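Local coordinates for protein catalase (Pseudomonas syringae, PDB 1M7S) that breaks down hydrogen peroxide into water and oxygen with a heme cofactor, protecting the cell from the toxic effects of peroxide, at residues A[86-91]-A[301-306]; A[107-112]-A[306-311]; A[117-122]-A[311-316]. All coordinates share one frame; numbering follows the deposited sequence.

Interaction 1 (A[86-91]-A[301-306]); sequences FVRFSS and QETEQV. With HEM (protoporphyrin IX containing Fe), chain E.
F86 and R88, alternate side chains on one face of strand 82-90 in the antiparallel beta-barrel of catalase, the face turned to helix 299-304 and the heme, reach across to T303 of that helix and V306 in the chain that follows it. Both put CG anti to the backbone N (chi1 -177° and -174°), which sends ring and chain out in the same sense. Three atoms of the F86 ring make the contact: CE1 lies 3.9 Å from E302 CB, while CZ comes up to the CA of T303 and CE2 to CG1 of V306. Ring and E302 chain cross at about a right angle, and the carboxylate runs on to K59 and the backbone N of D297. V306 CG1 is wedged between the two strand residues, 3.8 Å from R88 CD. The extended R88 chain crosses T303 at about a right angle, with CD 3.5 Å from T303 O. Beyond T303 the buried guanidinium is gripped at several points. NH2 bonds to the carbonyl of H52, a predicted active-site residue, and also donates to a water that in turn donates to E304 OE2, both at 2.9 Å. Heme O2A lies at the guanidinium edge, in its plane, and R88 NH1 donates to it over 2.7 Å, nearly straight at 165°.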
# COMPACT_ATOMS: atom_id res chain seq x y z
N PHE A 86 26.22 0.54 9.89
CA PHE A 86 25.47 -0.64 9.49
C PHE A 86 25.96 -0.81 8.04
O PHE A 86 25.92 0.21 7.32
CB PHE A 86 23.97 -0.44 9.60
CG PHE A 86 23.21 -1.70 9.25
CD1 PHE A 86 22.69 -2.49 10.25
CD2 PHE A 86 23.10 -2.08 7.90
CE1 PHE A 86 22.02 -3.68 9.95
CE2 PHE A 86 22.41 -3.28 7.62
CZ PHE A 86 21.92 -4.08 8.61
N VAL A 87 26.41 -1.99 7.63
CA VAL A 87 26.86 -2.18 6.25
C VAL A 87 25.93 -3.22 5.58
O VAL A 87 25.69 -4.21 6.22
CB VAL A 87 28.32 -2.61 6.17
CG1 VAL A 87 28.71 -3.16 4.79
CG2 VAL A 87 29.28 -1.42 6.51
N ARG A 88 25.45 -2.96 4.38
CA ARG A 88 24.69 -4.02 3.67
C ARG A 88 25.54 -4.28 2.39
O ARG A 88 25.86 -3.35 1.63
CB ARG A 88 23.27 -3.57 3.27
CG ARG A 88 22.47 -4.79 2.68
CD ARG A 88 20.98 -4.38 2.72
NE ARG A 88 20.22 -5.35 1.88
CZ ARG A 88 20.20 -5.44 0.57
NH1 ARG A 88 20.87 -4.67 -0.29
NH2 ARG A 88 19.41 -6.44 0.09
N PHE A 89 25.88 -5.58 2.20
CA PHE A 89 26.63 -6.02 1.04
C PHE A 89 25.58 -6.65 0.09
O PHE A 89 24.62 -7.17 0.65
CB PHE A 89 27.65 -7.13 1.39
CG PHE A 89 28.87 -6.58 2.11
CD1 PHE A 89 29.81 -5.82 1.47
CD2 PHE A 89 29.04 -6.87 3.47
CE1 PHE A 89 30.92 -5.33 2.13
CE2 PHE A 89 30.13 -6.39 4.17
CZ PHE A 89 31.08 -5.62 3.48
N SER A 90 25.82 -6.69 -1.21
CA SER A 90 24.75 -7.30 -2.04
C SER A 90 25.21 -7.64 -3.43
O SER A 90 26.29 -7.21 -3.83
CB SER A 90 23.64 -6.24 -2.21
OG SER A 90 24.17 -4.98 -2.64
N SER A 91 24.38 -8.40 -4.18
CA SER A 91 24.64 -8.50 -5.63
C SER A 91 23.66 -7.51 -6.24
O SER A 91 23.24 -6.59 -5.51
CB SER A 91 24.45 -9.90 -6.17
OG SER A 91 23.10 -10.21 -5.81
N GLN A 301 14.01 -7.13 10.18
CA GLN A 301 13.92 -5.83 10.84
C GLN A 301 15.10 -4.93 10.52
O GLN A 301 14.95 -3.68 10.48
CB GLN A 301 13.82 -6.01 12.39
CG GLN A 301 12.39 -6.34 12.87
CD GLN A 301 12.39 -6.97 14.25
OE1 GLN A 301 13.44 -7.20 14.84
NE2 GLN A 301 11.17 -7.15 14.79
N GLU A 302 16.26 -5.52 10.33
CA GLU A 302 17.48 -4.78 10.08
C GLU A 302 17.94 -4.84 8.62
O GLU A 302 17.93 -3.76 8.00
CB GLU A 302 18.59 -5.32 10.99
CG GLU A 302 18.17 -5.15 12.46
CD GLU A 302 19.14 -5.81 13.42
OE1 GLU A 302 20.28 -5.28 13.55
OE2 GLU A 302 18.79 -6.83 14.05
N THR A 303 18.35 -5.97 8.11
CA THR A 303 18.93 -6.00 6.74
C THR A 303 17.87 -5.69 5.70
O THR A 303 18.18 -4.92 4.80
CB THR A 303 19.57 -7.36 6.45
OG1 THR A 303 20.49 -7.67 7.53
CG2 THR A 303 20.34 -7.38 5.13
N GLU A 304 16.67 -6.25 5.81
CA GLU A 304 15.68 -5.99 4.75
C GLU A 304 15.22 -4.55 4.83
O GLU A 304 15.08 -3.91 3.81
CB GLU A 304 14.49 -6.96 4.88
CG GLU A 304 13.60 -6.96 3.64
CD GLU A 304 14.32 -7.33 2.35
OE1 GLU A 304 13.89 -6.84 1.26
OE2 GLU A 304 15.28 -8.11 2.32
N GLN A 305 14.90 -4.07 6.06
CA GLN A 305 14.36 -2.73 6.19
C GLN A 305 15.35 -1.57 6.18
O GLN A 305 14.86 -0.41 6.11
CB GLN A 305 13.46 -2.63 7.43
CG GLN A 305 12.22 -3.49 7.39
CD GLN A 305 11.31 -3.26 8.58
OE1 GLN A 305 10.11 -3.15 8.36
NE2 GLN A 305 11.86 -3.15 9.82
N VAL A 306 16.65 -1.79 6.14
CA VAL A 306 17.57 -0.65 6.14
C VAL A 306 17.37 0.15 4.86
O VAL A 306 17.13 -0.38 3.77
CB VAL A 306 19.01 -1.11 6.38
CG1 VAL A 306 19.63 -1.85 5.19
CG2 VAL A 306 19.88 0.06 6.85
CHA HEM E . 20.32 0.14 -4.61
CHB HEM E . 24.95 1.11 -5.63
CHC HEM E . 23.56 3.55 -9.56
CHD HEM E . 18.96 3.42 -7.99
C1A HEM E . 21.69 0.19 -4.57
C2A HEM E . 22.52 -0.49 -3.55
C3A HEM E . 23.80 -0.23 -3.83
C4A HEM E . 23.82 0.60 -5.03
CMA HEM E . 25.06 -0.66 -3.08
CAA HEM E . 21.90 -1.31 -2.41
CBA HEM E . 21.85 -0.57 -1.03
CGA HEM E . 21.39 -1.58 0.06
O1A HEM E . 20.25 -1.33 0.52
O2A HEM E . 22.26 -2.44 0.31
C1B HEM E . 24.99 1.88 -6.76
C2B HEM E . 26.18 2.47 -7.35
C3B HEM E . 25.79 3.13 -8.46
C4B HEM E . 24.37 2.99 -8.57
CMB HEM E . 27.59 2.28 -6.78
CAB HEM E . 26.60 3.92 -9.49
CBB HEM E . 27.76 4.49 -9.24
C1C HEM E . 22.22 3.81 -9.41
C2C HEM E . 21.47 4.78 -10.17
C3C HEM E . 20.21 4.77 -9.72
C4C HEM E . 20.13 3.74 -8.70
CMC HEM E . 22.05 5.73 -11.25
CAC HEM E . 18.98 5.60 -10.14
CBC HEM E . 19.04 6.90 -10.46
C1D HEM E . 18.94 2.45 -6.98
C2D HEM E . 17.74 2.01 -6.29
C3D HEM E . 18.10 1.12 -5.37
C4D HEM E . 19.54 0.97 -5.45
CMD HEM E . 16.35 2.54 -6.66
CAD HEM E . 17.20 0.36 -4.35
CBD HEM E . 17.22 1.12 -2.98
CGD HEM E . 16.22 0.59 -1.97
O1D HEM E . 16.50 0.82 -0.74
O2D HEM E . 15.17 -0.00 -2.30
NA HEM E . 22.53 0.79 -5.47
NB HEM E . 23.88 2.23 -7.51
NC HEM E . 21.38 3.16 -8.53
ND HEM E . 20.03 1.83 -6.40
FE HEM E . 21.95 2.06 -6.94
O HOH W 1 18.15 -7.95 2.21
O HOH W 2 22.49 0.28 -8.64

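Interaction 2 (A[107-112]-A[306-311]); sequences GFATKF and VAMAPA. With HEM (protoporphyrin IX containing Fe), chain E.
V306 meets K111 through CG2, which lies 3.7 Å from CE of the lysine as the two side chains slide past each other in opposite directions. At A307 the backbone takes over: its carbonyl O accepts a 2.9 Å hydrogen bond from K111 NZ. The lysine leaves its strand extended and then folds at chi3 and chi4 (-65° and -61°), which turns the ammonium back toward this carbonyl. The same NZ forms a salt bridge with D120, so the buried charge has both a carboxylate and a carbonyl partner. M308 carries most of the apolar contact. Bent at chi2, its chain lays CG 3.7 Å from A109 CB, places SD 3.8 Å from K111 CB, and ends with CE 3.4 Å from A109 O. M308 CG also lies 3.7 Å from heme O1A, and A109 CB comes close to CBA of the same propionate arm, so this pair lines one side of the heme pocket. After M308 the chain moves off the strand, and A309 and P310 turn to Y332, the heme-iron ligand by similarity. The irregular segment 306-311 is thus packed between barrel strand 107-114 and helix 323-339, with V122 of strand 117-124 touching M308 and P310.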
# COMPACT_ATOMS: atom_id res chain seq x y z
N GLY A 107 27.36 -4.65 -4.30
CA GLY A 107 27.14 -3.43 -3.51
C GLY A 107 27.93 -3.49 -2.20
O GLY A 107 28.08 -4.57 -1.61
N PHE A 108 28.24 -2.32 -1.69
CA PHE A 108 28.96 -2.12 -0.40
C PHE A 108 28.48 -0.81 0.14
O PHE A 108 28.94 0.26 -0.23
CB PHE A 108 30.46 -2.12 -0.70
CG PHE A 108 31.41 -2.12 0.48
CD1 PHE A 108 32.71 -2.55 0.29
CD2 PHE A 108 31.04 -1.71 1.76
CE1 PHE A 108 33.64 -2.59 1.32
CE2 PHE A 108 31.95 -1.76 2.81
CZ PHE A 108 33.26 -2.20 2.57
N ALA A 109 27.33 -0.80 0.83
CA ALA A 109 26.65 0.38 1.34
C ALA A 109 26.87 0.52 2.86
O ALA A 109 26.54 -0.37 3.66
CB ALA A 109 25.16 0.28 1.01
N THR A 110 27.31 1.71 3.26
CA THR A 110 27.65 1.94 4.68
C THR A 110 26.79 3.08 5.21
O THR A 110 26.79 4.17 4.61
CB THR A 110 29.13 2.33 4.80
OG1 THR A 110 29.96 1.30 4.26
CG2 THR A 110 29.54 2.52 6.29
N LYS A 111 25.98 2.83 6.24
CA LYS A 111 25.21 3.84 6.91
C LYS A 111 26.06 4.29 8.15
O LYS A 111 26.30 3.44 9.00
CB LYS A 111 23.90 3.27 7.41
CG LYS A 111 23.04 4.24 8.20
CD LYS A 111 21.60 3.77 8.48
CE LYS A 111 20.80 3.63 7.19
NZ LYS A 111 20.68 4.93 6.45
N PHE A 112 26.49 5.54 8.12
CA PHE A 112 27.30 5.99 9.29
C PHE A 112 26.39 6.74 10.23
O PHE A 112 25.72 7.69 9.79
CB PHE A 112 28.36 6.97 8.83
CG PHE A 112 29.50 6.47 8.01
CD1 PHE A 112 29.39 6.34 6.62
CD2 PHE A 112 30.72 6.15 8.58
CE1 PHE A 112 30.47 5.95 5.85
CE2 PHE A 112 31.79 5.75 7.81
CZ PHE A 112 31.69 5.64 6.42
N VAL A 306 16.65 -1.79 6.14
CA VAL A 306 17.57 -0.65 6.14
C VAL A 306 17.37 0.15 4.86
O VAL A 306 17.13 -0.38 3.77
CB VAL A 306 19.01 -1.11 6.38
CG1 VAL A 306 19.63 -1.85 5.19
CG2 VAL A 306 19.88 0.06 6.85
N ALA A 307 17.46 1.47 4.96
CA ALA A 307 17.23 2.40 3.86
C ALA A 307 18.53 3.17 3.59
O ALA A 307 18.88 4.07 4.37
CB ALA A 307 16.09 3.34 4.24
N MET A 308 19.30 2.69 2.62
CA MET A 308 20.56 3.36 2.27
C MET A 308 20.28 4.39 1.18
O MET A 308 19.64 4.00 0.20
CB MET A 308 21.55 2.34 1.70
CG MET A 308 21.93 1.17 2.62
SD MET A 308 22.98 1.87 3.95
CE MET A 308 23.45 0.34 4.76
N ALA A 309 20.69 5.65 1.32
CA ALA A 309 20.38 6.62 0.26
C ALA A 309 21.45 7.69 0.19
O ALA A 309 21.75 8.31 1.22
CB ALA A 309 19.03 7.27 0.65
N PRO A 310 21.92 8.00 -0.99
CA PRO A 310 22.89 9.06 -1.20
C PRO A 310 22.31 10.37 -0.71
O PRO A 310 23.04 11.27 -0.30
CB PRO A 310 23.27 9.02 -2.69
CG PRO A 310 22.91 7.59 -3.05
CD PRO A 310 21.63 7.28 -2.26
N ALA A 311 20.97 10.56 -0.62
CA ALA A 311 20.37 11.76 -0.12
C ALA A 311 20.62 11.90 1.40
O ALA A 311 20.34 13.00 1.87
CB ALA A 311 18.86 11.80 -0.35
CHA HEM E . 20.32 0.14 -4.61
CHB HEM E . 24.95 1.11 -5.63
CHC HEM E . 23.56 3.55 -9.56
CHD HEM E . 18.96 3.42 -7.99
C1A HEM E . 21.69 0.19 -4.57
C2A HEM E . 22.52 -0.49 -3.55
C3A HEM E . 23.80 -0.23 -3.83
C4A HEM E . 23.82 0.60 -5.03
CMA HEM E . 25.06 -0.66 -3.08
CAA HEM E . 21.90 -1.31 -2.41
CBA HEM E . 21.85 -0.57 -1.03
CGA HEM E . 21.39 -1.58 0.06
O1A HEM E . 20.25 -1.33 0.52
O2A HEM E . 22.26 -2.44 0.31
C1B HEM E . 24.99 1.88 -6.76
C2B HEM E . 26.18 2.47 -7.35
C3B HEM E . 25.79 3.13 -8.46
C4B HEM E . 24.37 2.99 -8.57
CMB HEM E . 27.59 2.28 -6.78
CAB HEM E . 26.60 3.92 -9.49
CBB HEM E . 27.76 4.49 -9.24
C1C HEM E . 22.22 3.81 -9.41
C2C HEM E . 21.47 4.78 -10.17
C3C HEM E . 20.21 4.77 -9.72
C4C HEM E . 20.13 3.74 -8.70
CMC HEM E . 22.05 5.73 -11.25
CAC HEM E . 18.98 5.60 -10.14
CBC HEM E . 19.04 6.90 -10.46
C1D HEM E . 18.94 2.45 -6.98
C2D HEM E . 17.74 2.01 -6.29
C3D HEM E . 18.10 1.12 -5.37
C4D HEM E . 19.54 0.97 -5.45
CMD HEM E . 16.35 2.54 -6.66
CAD HEM E . 17.20 0.36 -4.35
CBD HEM E . 17.22 1.12 -2.98
CGD HEM E . 16.22 0.59 -1.97
O1D HEM E . 16.50 0.82 -0.74
O2D HEM E . 15.17 -0.00 -2.30
NA HEM E . 22.53 0.79 -5.47
NB HEM E . 23.88 2.23 -7.51
NC HEM E . 21.38 3.16 -8.53
ND HEM E . 20.03 1.83 -6.40
FE HEM E . 21.95 2.06 -6.94
O HOH W 2 22.49 0.28 -8.64

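Interaction 3 (A[117-122]-A[311-316]); sequences GNWDLV and ANLVPG. With HEM (protoporphyrin IX containing Fe), chain E.
N312 grips D120 twice, once through its backbone and once through its side chain, although segment 311-316 is an irregular coil and not a further strand of the sheet. The backbone N of D120 donates to N312 O over 3.2 Å, and N312 ND2 donates to D120 OD1 over 2.9 Å at 169°. The two side chains lie side by side and point the same way, but their flat ends are turned nearly perpendicular, with carboxylate and amide planes 83° apart. The amide N-H meets OD1 from above the carboxylate plane, while OD1 stays close to the plane of the amide. Each residue has CG anti to its carbonyl carbon, a matching turn in keeping with their pointing the same way. OD1 also accepts from the backbone N of A309, and OD2 is in a salt bridge with K111, so the buried carboxylate is held from several directions.

N312 O is shared with W119: it lies at the edge of the indole, 3.3 Å from CD1, and receives a CA-H...O contact from W119 CA. Farther along, V314 puts CG1 3.5 Å from the carbonyl O of G117 and CG2 against W119 CB. G117 has backbone angles suited to glycine, and a CB there would point toward V314. The second subunit adds to this region, where its N8 ND2 bonds to both N118 O and L313 O.

Farther along the strand V122 lays CG1 3.6 Å from heme C3A. A coil laid in this way across strand 117-124, which farther on lines the heme pocket, belongs to the heme-binding beta-barrel of the catalase fold.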
# COMPACT_ATOMS: atom_id res chain seq x y z
N GLY A 117 24.14 13.44 12.19
CA GLY A 117 23.04 12.82 11.42
C GLY A 117 23.59 11.60 10.68
O GLY A 117 24.80 11.29 10.60
N ASN A 118 22.68 10.86 10.02
CA ASN A 118 23.16 9.69 9.27
C ASN A 118 23.61 10.08 7.86
O ASN A 118 22.92 10.78 7.16
CB ASN A 118 22.09 8.61 9.16
CG ASN A 118 21.62 8.02 10.48
OD1 ASN A 118 22.27 8.21 11.53
ND2 ASN A 118 20.51 7.30 10.39
N TRP A 119 24.81 9.64 7.54
CA TRP A 119 25.41 9.78 6.25
C TRP A 119 25.55 8.39 5.65
O TRP A 119 26.22 7.52 6.23
CB TRP A 119 26.82 10.38 6.32
CG TRP A 119 27.49 10.40 4.97
CD1 TRP A 119 26.92 10.81 3.78
CD2 TRP A 119 28.83 10.05 4.68
NE1 TRP A 119 27.85 10.68 2.77
CE2 TRP A 119 29.02 10.23 3.29
CE3 TRP A 119 29.90 9.59 5.46
CZ2 TRP A 119 30.26 9.99 2.68
CZ3 TRP A 119 31.11 9.34 4.83
CH2 TRP A 119 31.27 9.53 3.45
N ASP A 120 25.06 8.19 4.43
CA ASP A 120 25.19 6.87 3.77
C ASP A 120 26.16 6.97 2.60
O ASP A 120 26.00 7.78 1.65
CB ASP A 120 23.84 6.44 3.15
CG ASP A 120 22.75 6.14 4.15
OD1 ASP A 120 21.57 6.11 3.75
OD2 ASP A 120 23.04 5.99 5.36
N LEU A 121 27.16 6.13 2.62
CA LEU A 121 28.09 6.04 1.51
C LEU A 121 27.69 4.77 0.73
O LEU A 121 28.06 3.65 1.08
CB LEU A 121 29.52 5.97 2.02
CG LEU A 121 30.56 5.84 0.90
CD1 LEU A 121 30.44 6.91 -0.18
CD2 LEU A 121 31.97 5.86 1.55
N VAL A 122 26.92 4.91 -0.35
CA VAL A 122 26.38 3.74 -1.08
C VAL A 122 27.28 3.41 -2.27
O VAL A 122 27.20 4.12 -3.29
CB VAL A 122 24.96 4.09 -1.55
CG1 VAL A 122 24.27 2.84 -2.11
CG2 VAL A 122 24.16 4.65 -0.38
N ALA A 311 20.97 10.56 -0.62
CA ALA A 311 20.37 11.76 -0.12
C ALA A 311 20.62 11.90 1.40
O ALA A 311 20.34 13.00 1.87
CB ALA A 311 18.86 11.80 -0.35
N ASN A 312 21.02 10.88 2.13
CA ASN A 312 21.21 11.07 3.57
C ASN A 312 22.64 11.66 3.70
O ASN A 312 23.61 10.92 3.63
CB ASN A 312 21.08 9.75 4.32
CG ASN A 312 19.65 9.25 4.42
OD1 ASN A 312 18.73 10.05 4.54
ND2 ASN A 312 19.42 7.93 4.39
N LEU A 313 22.69 12.97 3.80
CA LEU A 313 23.92 13.74 3.84
C LEU A 313 24.00 14.56 5.13
O LEU A 313 22.97 14.80 5.75
CB LEU A 313 23.87 14.81 2.72
CG LEU A 313 23.96 14.21 1.31
CD1 LEU A 313 23.42 15.21 0.28
CD2 LEU A 313 25.38 13.77 1.02
N VAL A 314 25.23 14.93 5.47
CA VAL A 314 25.40 15.80 6.68
C VAL A 314 26.13 17.04 6.17
O VAL A 314 26.87 16.99 5.16
CB VAL A 314 26.18 14.99 7.70
CG1 VAL A 314 25.38 13.79 8.26
CG2 VAL A 314 27.48 14.40 7.17
N PRO A 315 26.09 18.12 6.91
CA PRO A 315 26.79 19.36 6.57
C PRO A 315 28.25 19.04 6.39
O PRO A 315 28.85 18.35 7.23
CB PRO A 315 26.48 20.33 7.73
CG PRO A 315 25.11 19.80 8.17
CD PRO A 315 25.29 18.28 8.13
N GLY A 316 28.86 19.43 5.29
CA GLY A 316 30.25 19.10 5.00
C GLY A 316 30.38 18.09 3.86
O GLY A 316 31.47 17.81 3.40
CHA HEM E . 20.32 0.14 -4.61
CHB HEM E . 24.95 1.11 -5.63
CHC HEM E . 23.56 3.55 -9.56
CHD HEM E . 18.96 3.42 -7.99
C1A HEM E . 21.69 0.19 -4.57
C2A HEM E . 22.52 -0.49 -3.55
C3A HEM E . 23.80 -0.23 -3.83
C4A HEM E . 23.82 0.60 -5.03
CMA HEM E . 25.06 -0.66 -3.08
CAA HEM E . 21.90 -1.31 -2.41
CBA HEM E . 21.85 -0.57 -1.03
CGA HEM E . 21.39 -1.58 0.06
O1A HEM E . 20.25 -1.33 0.52
O2A HEM E . 22.26 -2.44 0.31
C1B HEM E . 24.99 1.88 -6.76
C2B HEM E . 26.18 2.47 -7.35
C3B HEM E . 25.79 3.13 -8.46
C4B HEM E . 24.37 2.99 -8.57
CMB HEM E . 27.59 2.28 -6.78
CAB HEM E . 26.60 3.92 -9.49
CBB HEM E . 27.76 4.49 -9.24
C1C HEM E . 22.22 3.81 -9.41
C2C HEM E . 21.47 4.78 -10.17
C3C HEM E . 20.21 4.77 -9.72
C4C HEM E . 20.13 3.74 -8.70
CMC HEM E . 22.05 5.73 -11.25
CAC HEM E . 18.98 5.60 -10.14
CBC HEM E . 19.04 6.90 -10.46
C1D HEM E . 18.94 2.45 -6.98
C2D HEM E . 17.74 2.01 -6.29
C3D HEM E . 18.10 1.12 -5.37
C4D HEM E . 19.54 0.97 -5.45
CMD HEM E . 16.35 2.54 -6.66
CAD HEM E . 17.20 0.36 -4.35
CBD HEM E . 17.22 1.12 -2.98
CGD HEM E . 16.22 0.59 -1.97
O1D HEM E . 16.50 0.82 -0.74
O2D HEM E . 15.17 -0.00 -2.30
NA HEM E . 22.53 0.79 -5.47
NB HEM E . 23.88 2.23 -7.51
NC HEM E . 21.38 3.16 -8.53
ND HEM E . 20.03 1.83 -6.40
FE HEM E . 21.95 2.06 -6.94
O HOH W 2 22.49 0.28 -8.64

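Three consecutive antiparallel neighbours of the barrel sheet, strands 82-90, 107-114 and 117-124, are met in the same order by one continuous piece of chain, 301-316, which runs from helix 299-304 into the coil before strand 317-319. V306 is shared by interactions 1 and 2, and A311 by interactions 2 and 3. The centres of interactions 1 and 2 are about 9 Å apart, as are those of interactions 2 and 3; those of interactions 1 and 3 are about 17 Å apart. The segments alternate along the chain, and each contact spans about 190 to 210 residues. All three reach the heme, and residues of 301-316 also pack on the second subunit, most extensively in interaction 3.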